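Local coordinates for FdhC (PDB 5KTC), which is a GNAT-superfamily sugar N-acyltransferase that passes a 3-hydroxybutanoyl group from coenzyme A to the amino group of a dTDP-linked 3-amino-3,6-dideoxy-D-galactose, at residues Ile67-Arg70 against Ser75-Gly78; Val80-Phe85 against Lys90-Gly95. One frame throughout, in Å; residues are numbered along the deposited sequence.

Contact 1 of 2, residues Ile67-Arg70 against Ser75-Gly78; sequences IIFR and SPIG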
loop_
_atom_site.group_PDB
_atom_site.type_symbol
_atom_site.label_atom_id
_atom_site.label_comp_id
_atom_site.label_asym_id
_atom_site.label_seq_id
_atom_site.Cartn_x
_atom_site.Cartn_y
_atom_site.Cartn_z
ATOM N N ILE A 67 -6.100 -5.086 4.362
ATOM C CA ILE A 67 -7.228 -4.890 3.468
ATOM C C ILE A 67 -7.525 -3.372 3.462
ATOM O O ILE A 67 -7.470 -2.754 4.522
ATOM C CB ILE A 67 -8.492 -5.627 3.927
ATOM C CG1 ILE A 67 -8.204 -7.105 4.152
ATOM C CG2 ILE A 67 -9.612 -5.399 2.943
ATOM C CD1 ILE A 67 -7.718 -7.869 2.926
ATOM N N ILE A 68 -7.778 -2.860 2.263
ATOM C CA ILE A 68 -8.182 -1.501 2.038
ATOM C C ILE A 68 -9.707 -1.520 1.941
ATOM O O ILE A 68 -10.258 -2.318 1.158
ATOM C CB ILE A 68 -7.591 -0.908 0.760
ATOM C CG1 ILE A 68 -6.047 -1.012 0.714
ATOM C CG2 ILE A 68 -8.050 0.549 0.644
ATOM C CD1 ILE A 68 -5.449 -0.612 -0.633
ATOM N N PHE A 69 -10.371 -0.628 2.675
ATOM C CA PHE A 69 -11.843 -0.548 2.733
ATOM C C PHE A 69 -12.295 0.821 2.281
ATOM O O PHE A 69 -11.585 1.768 2.510
ATOM C CB PHE A 69 -12.364 -0.747 4.165
ATOM C CG PHE A 69 -12.460 -2.175 4.578
ATOM C CD1 PHE A 69 -11.345 -2.832 5.180
ATOM C CD2 PHE A 69 -13.661 -2.879 4.370
ATOM C CE1 PHE A 69 -11.454 -4.175 5.555
ATOM C CE2 PHE A 69 -13.744 -4.211 4.733
ATOM C CZ PHE A 69 -12.644 -4.853 5.325
ATOM N N ARG A 70 -13.464 0.892 1.647
ATOM C CA ARG A 70 -14.133 2.179 1.479
ATOM C C ARG A 70 -15.006 2.506 2.709
ATOM O O ARG A 70 -15.764 1.665 3.234
ATOM C CB ARG A 70 -14.786 2.343 0.131
ATOM C CG ARG A 70 -15.982 1.546 -0.152
ATOM C CD ARG A 70 -16.420 1.759 -1.570
ATOM N NE ARG A 70 -17.107 3.053 -1.677
ATOM C CZ ARG A 70 -17.302 3.716 -2.800
ATOM N NH1 ARG A 70 -16.784 3.288 -3.942
ATOM N NH2 ARG A 70 -17.969 4.874 -2.761
ATOM N N SER A 75 -16.950 -1.606 2.732
ATOM C CA SER A 75 -16.783 -2.693 1.817
ATOM C C SER A 75 -15.312 -2.740 1.367
ATOM O O SER A 75 -14.688 -1.677 1.205
ATOM C CB SER A 75 -17.746 -2.548 0.632
ATOM O OG SER A 75 -17.358 -1.572 -0.306
ATOM N N PRO A 76 -14.786 -3.953 1.117
ATOM C CA PRO A 76 -13.374 -4.122 0.808
ATOM C C PRO A 76 -13.110 -3.791 -0.624
ATOM O O PRO A 76 -13.897 -4.159 -1.499
ATOM C CB PRO A 76 -13.139 -5.589 1.108
ATOM C CG PRO A 76 -14.432 -6.253 0.787
ATOM C CD PRO A 76 -15.465 -5.264 1.244
ATOM N N ILE A 77 -12.061 -2.992 -0.866
ATOM C CA ILE A 77 -11.722 -2.530 -2.217
ATOM C C ILE A 77 -10.270 -2.866 -2.616
ATOM O O ILE A 77 -9.895 -2.609 -3.718
ATOM C CB ILE A 77 -11.955 -1.027 -2.364
ATOM C CG1 ILE A 77 -11.161 -0.215 -1.290
ATOM C CG2 ILE A 77 -13.461 -0.694 -2.211
ATOM C CD1 ILE A 77 -11.129 1.269 -1.634
ATOM N N GLY A 78 -9.475 -3.480 -1.729
ATOM C CA GLY A 78 -8.145 -3.889 -2.142
ATOM C C GLY A 78 -7.200 -4.325 -1.056
ATOM O O GLY A 78 -7.628 -4.643 0.062
#
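The ring of Phe69 has Ser75 N at its edge, in the plane, while the peptide that joins Ser75 to Pro76 approaches it obliquely, Phe69 CD2 coming within 3.4 Å of Ser75 C. One atom farther round the ring, Phe69 CE2 meets Pro76 CB at 3.9 Å. The pyrrolidine is also touched by Ile67, whose branch CG2, lying alongside and pointing the same way, stands 4.0 Å from Pro76 CB. Tyr12 of the neighbouring strand 11-15 meets the Phe69 ring with its own plane almost parallel.

Between the backbones, Ile68 plays host to two residues at once. Its N-H runs almost straight to Gly78 O (2.8 Å from Ile68 N), and its carbonyl oxygen takes two donors: Ile77 N reaches Ile68 O at 2.8 Å, and Gly78 N reaches the same Ile68 O at 3.2 Å through a more bent bond of 136°. Two residues opposite one make this a classic beta bulge, here in an antiparallel hairpin of the GNAT domain sheet, and the register slips by one between Ile68 and Phe69. Beyond it, Arg70 N donates to Ser75 O.

With CG1 between its backbone N and carbonyl carbon (chi1 56°), Ile77 brings CG1 to 3.7 Å from Ile68 CG2, the two chains crossing at about a right angle, while its CG2 faces the aliphatic part of Arg70. Leu99, a coenzyme A-binding residue, touches both isoleucines, and helix 107-122 covers them through Ala107 and Ser111. The guanidinium of Arg70 forms a salt bridge with Asp72 and a hydrogen bond to His102 O, and Ser75 OG is bound by Asp73.

Contact 2 of 2, residues Val80-Phe85 against Lys90-Gly95; sequences VRLYDF and KSFCWG. With FUH ([[(2~{R},3~{S},5~{R})-5-[5-methyl-2,4-bis(oxidanylidene)pyrimidin-1-yl]-3-oxidanyl-oxolan-2-yl]methoxy-oxidanyl-phosphoryl] [(2~{R},3~{R},4~{S},5~{R},6~{R})-6-methyl-3,5-bis(oxidanyl)-4-[[(3~{R})-3-oxidanylbutanoyl]amino]oxan-2-yl] hydrogen phosphate), chain C.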
loop_
_atom_site.group_PDB
_atom_site.type_symbol
_atom_site.label_atom_id
_atom_site.label_comp_id
_atom_site.label_asym_id
_atom_site.label_seq_id
_atom_site.Cartn_x
_atom_site.Cartn_y
_atom_site.Cartn_z
ATOM N N VAL A 80 -2.878 -3.999 0.482
ATOM C CA VAL A 80 -1.536 -3.404 0.399
ATOM C C VAL A 80 -0.682 -3.981 1.479
ATOM O O VAL A 80 -1.213 -4.408 2.522
ATOM C CB VAL A 80 -1.575 -1.840 0.437
ATOM C CG1 VAL A 80 -1.964 -1.339 1.833
ATOM C CG2 VAL A 80 -0.248 -1.244 -0.035
ATOM N N ARG A 81 0.607 -4.013 1.243
ATOM C CA ARG A 81 1.548 -4.717 2.195
ATOM C C ARG A 81 2.860 -4.010 2.374
ATOM O O ARG A 81 3.427 -3.509 1.410
ATOM C CB ARG A 81 1.814 -6.115 1.652
ATOM C CG ARG A 81 2.483 -7.118 2.574
ATOM C CD ARG A 81 2.298 -8.572 2.076
ATOM N NE ARG A 81 2.922 -8.753 0.781
ATOM C CZ ARG A 81 4.017 -9.454 0.420
ATOM N NH1 ARG A 81 4.722 -10.241 1.228
ATOM N NH2 ARG A 81 4.378 -9.376 -0.848
ATOM N N LEU A 82 3.359 -4.022 3.623
ATOM C CA LEU A 82 4.691 -3.650 4.004
ATOM C C LEU A 82 5.462 -4.878 4.417
ATOM O O LEU A 82 4.972 -5.685 5.185
ATOM C CB LEU A 82 4.727 -2.705 5.191
ATOM C CG LEU A 82 4.199 -1.309 4.891
ATOM C CD1 LEU A 82 2.695 -1.323 4.646
ATOM C CD2 LEU A 82 4.556 -0.451 6.055
ATOM N N TYR A 83 6.647 -5.046 3.855
ATOM C CA TYR A 83 7.367 -6.328 3.975
ATOM C C TYR A 83 8.882 -6.109 3.705
ATOM O O TYR A 83 9.336 -5.037 3.240
ATOM C CB TYR A 83 6.687 -7.375 3.011
ATOM C CG TYR A 83 6.857 -7.113 1.510
ATOM C CD1 TYR A 83 6.138 -6.136 0.864
ATOM C CD2 TYR A 83 7.754 -7.904 0.707
ATOM C CE1 TYR A 83 6.292 -5.918 -0.500
ATOM C CE2 TYR A 83 7.885 -7.713 -0.661
ATOM C CZ TYR A 83 7.181 -6.700 -1.279
ATOM O OH TYR A 83 7.246 -6.486 -2.642
ATOM N N ASP A 84 9.674 -7.133 4.042
ATOM C CA ASP A 84 11.077 -7.224 3.682
ATOM C C ASP A 84 11.885 -6.060 4.220
ATOM O O ASP A 84 12.345 -5.191 3.466
ATOM C CB ASP A 84 11.207 -7.321 2.156
ATOM C CG ASP A 84 12.610 -7.749 1.684
ATOM O OD1 ASP A 84 13.409 -8.218 2.521
ATOM O OD2 ASP A 84 12.842 -7.662 0.449
ATOM N N PHE A 85 11.971 -6.042 5.546
ATOM C CA PHE A 85 12.585 -4.971 6.333
ATOM C C PHE A 85 14.105 -5.136 6.481
ATOM O O PHE A 85 14.558 -6.238 6.752
ATOM C CB PHE A 85 11.968 -5.005 7.727
ATOM C CG PHE A 85 10.441 -4.818 7.763
ATOM C CD1 PHE A 85 9.727 -4.327 6.687
ATOM C CD2 PHE A 85 9.763 -5.093 8.899
ATOM C CE1 PHE A 85 8.344 -4.122 6.772
ATOM C CE2 PHE A 85 8.390 -4.903 9.020
ATOM C CZ PHE A 85 7.670 -4.434 7.939
ATOM N N LYS A 90 17.365 2.152 7.804
ATOM C CA LYS A 90 16.267 1.307 8.154
ATOM C C LYS A 90 15.262 1.377 6.967
ATOM O O LYS A 90 14.804 2.464 6.634
ATOM C CB LYS A 90 15.681 1.797 9.451
ATOM C CG LYS A 90 15.027 0.698 10.245
ATOM C CD LYS A 90 14.940 1.123 11.708
ATOM C CE LYS A 90 14.052 0.183 12.476
ATOM N NZ LYS A 90 12.645 0.228 11.969
ATOM N N SER A 91 15.001 0.254 6.303
ATOM C CA SER A 91 14.190 0.279 5.071
ATOM C C SER A 91 13.077 -0.730 5.085
ATOM O O SER A 91 13.185 -1.831 5.705
ATOM C CB SER A 91 15.060 0.116 3.821
ATOM O OG SER A 91 15.548 -1.189 3.767
ATOM N N PHE A 92 11.952 -0.361 4.465
ATOM C CA PHE A 92 10.857 -1.313 4.285
ATOM C C PHE A 92 10.501 -1.340 2.819
ATOM O O PHE A 92 10.672 -0.368 2.163
ATOM C CB PHE A 92 9.600 -0.991 5.138
ATOM C CG PHE A 92 8.846 0.237 4.714
ATOM C CD1 PHE A 92 9.255 1.513 5.104
ATOM C CD2 PHE A 92 7.702 0.132 3.938
ATOM C CE1 PHE A 92 8.565 2.644 4.704
ATOM C CE2 PHE A 92 7.019 1.274 3.540
ATOM C CZ PHE A 92 7.433 2.523 3.948
ATOM N N CYS A 93 10.058 -2.493 2.333
ATOM C CA CYS A 93 9.403 -2.572 1.032
ATOM C C CYS A 93 7.862 -2.442 1.174
ATOM O O CYS A 93 7.283 -2.787 2.208
ATOM C CB CYS A 93 9.725 -3.894 0.316
ATOM S SG CYS A 93 11.540 -4.108 0.055
ATOM N N TRP A 94 7.213 -2.005 0.105
ATOM C CA TRP A 94 5.773 -2.098 0.041
ATOM C C TRP A 94 5.323 -2.461 -1.368
ATOM O O TRP A 94 6.076 -2.361 -2.359
ATOM C CB TRP A 94 5.064 -0.841 0.547
ATOM C CG TRP A 94 5.010 0.374 -0.313
ATOM C CD1 TRP A 94 5.986 1.299 -0.505
ATOM C CD2 TRP A 94 3.855 0.847 -1.035
ATOM N NE1 TRP A 94 5.510 2.316 -1.324
ATOM C CE2 TRP A 94 4.192 2.081 -1.611
ATOM C CE3 TRP A 94 2.557 0.351 -1.214
ATOM C CZ2 TRP A 94 3.276 2.832 -2.384
ATOM C CZ3 TRP A 94 1.632 1.116 -1.963
ATOM C CH2 TRP A 94 2.004 2.327 -2.544
ATOM N N GLY A 95 4.107 -2.930 -1.413
ATOM C CA GLY A 95 3.552 -3.471 -2.634
ATOM C C GLY A 95 2.336 -4.309 -2.352
ATOM O O GLY A 95 1.507 -3.958 -1.479
HETATM O O1 FUH C . 2.860 -3.541 -5.625
HETATM C C1 FUH C . 4.026 -3.291 -5.909
HETATM C C2 FUH C . 4.667 -1.972 -5.630
HETATM C C3 FUH C . 3.662 -0.855 -5.521
HETATM O O2 FUH C . 3.427 -0.227 -6.807
HETATM C C4 FUH C . 4.172 0.235 -4.613
HETATM N N1 FUH C . 4.865 -4.241 -6.486
HETATM C C5 FUH C . 4.473 -5.655 -6.502
HETATM C C6 FUH C . 4.729 -6.292 -7.881
HETATM O O3 FUH C . 6.048 -6.107 -8.174
HETATM C C7 FUH C . 4.533 -7.790 -7.905
HETATM C C8 FUH C . 5.059 -8.488 -9.182
HETATM O O4 FUH C . 5.215 -8.404 -6.798
HETATM C C9 FUH C . 5.258 -6.406 -5.442
HETATM O O5 FUH C . 4.900 -5.993 -4.115
HETATM C C10 FUH C . 4.933 -7.845 -5.504
HETATM O O6 FUH C . 3.551 -7.978 -5.208
HETATM P P1 FUH C . 2.896 -9.368 -4.889
HETATM O O7 FUH C . 2.564 -10.137 -6.114
HETATM O O8 FUH C . 1.635 -8.998 -4.108
HETATM O O9 FUH C . 3.728 -10.158 -3.787
HETATM P P2 FUH C . 5.013 -11.106 -3.891
HETATM O O10 FUH C . 6.001 -10.607 -2.894
HETATM O O11 FUH C . 5.492 -11.039 -5.335
HETATM O O12 FUH C . 4.347 -12.464 -3.471
HETATM C C11 FUH C . 5.151 -13.514 -2.924
HETATM C C12 FUH C . 4.491 -14.828 -3.254
HETATM C C13 FUH C . 4.034 -14.944 -4.724
HETATM O O13 FUH C . 4.159 -16.288 -5.221
HETATM C C14 FUH C . 2.540 -14.651 -4.692
HETATM C C15 FUH C . 2.169 -15.174 -3.326
HETATM O O14 FUH C . 3.316 -14.996 -2.456
HETATM N N2 FUH C . 1.097 -14.450 -2.608
HETATM C C16 FUH C . 1.269 -13.160 -2.204
HETATM C C17 FUH C . 0.270 -12.518 -1.469
HETATM C C18 FUH C . 0.420 -11.092 -0.984
HETATM C C19 FUH C . -0.924 -13.257 -1.206
HETATM O O15 FUH C . -1.857 -12.716 -0.483
HETATM N N3 FUH C . -1.066 -14.526 -1.616
HETATM C C20 FUH C . -0.051 -15.109 -2.263
HETATM O O16 FUH C . -0.207 -16.350 -2.687
HETATM O O HOH W 1 14.039 -2.905 2.604
#
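Cys93 N donates to Tyr83 O at 2.8 Å, and Tyr83 N returns a bond to Cys93 O; Arg81 and Gly95 form the next hydrogen-bonded pair of this antiparallel hairpin. On the face of the sheet that carries Arg81, Tyr83 and Cys93, the phenol ring is sandwiched: Cys93 CB sits over the centre of one face, Arg81 NH2 over that of the other. Holding CG between backbone N and carbonyl carbon (chi1 69°) leans the Tyr83 ring across the neighbouring strand, with Gly95 N at its edge. Its hydroxyl then meets the sugar hydroxyl of the product, Tyr83 OH to FUH O5 2.8 Å, while Arg81 NH2 donates to the phosphate oxygen FUH O10 at 2.9 Å. Glu63 and Ser96 hold the rest of that guanidinium.

Trp94 points to the face that carries Leu82, where Val80 CG2 abuts its edge, 3.4 Å from Trp94 CE3, and Tyr116 takes its indole N-H. The acyl methyl FUH C4 lies over the indole, 3.5 Å from Trp94 CE2. Polar grips on sugar and diphosphate, and an apolar seat for the terminal methyl of the acyl group, thus come from one hairpin, consistent with joint recognition of both parts of the product.

How the contacts relate
Contacts 1 and 2 follow one another along the chain, the first hairpin closing before the second opens, and strand 75-86 serves both. The centres are about 20 Å apart, on opposite sides of the chain's centre, yet the two touch where Ile68 CD1 packs 4.2 Å from Val80 CB. Strands 63-70, 75-86 and 91-99 are consecutive neighbours in the mixed GNAT sheet, with helix 107-122 touching side chains of both contacts. Contact 1 packs beside coenzyme A-binding Leu99 and Lys103, whereas contact 2 lines the pocket of the acylated sugar nucleotide; the meander reaches the coenzyme through Trp97 and Leu99 of strand 91-99.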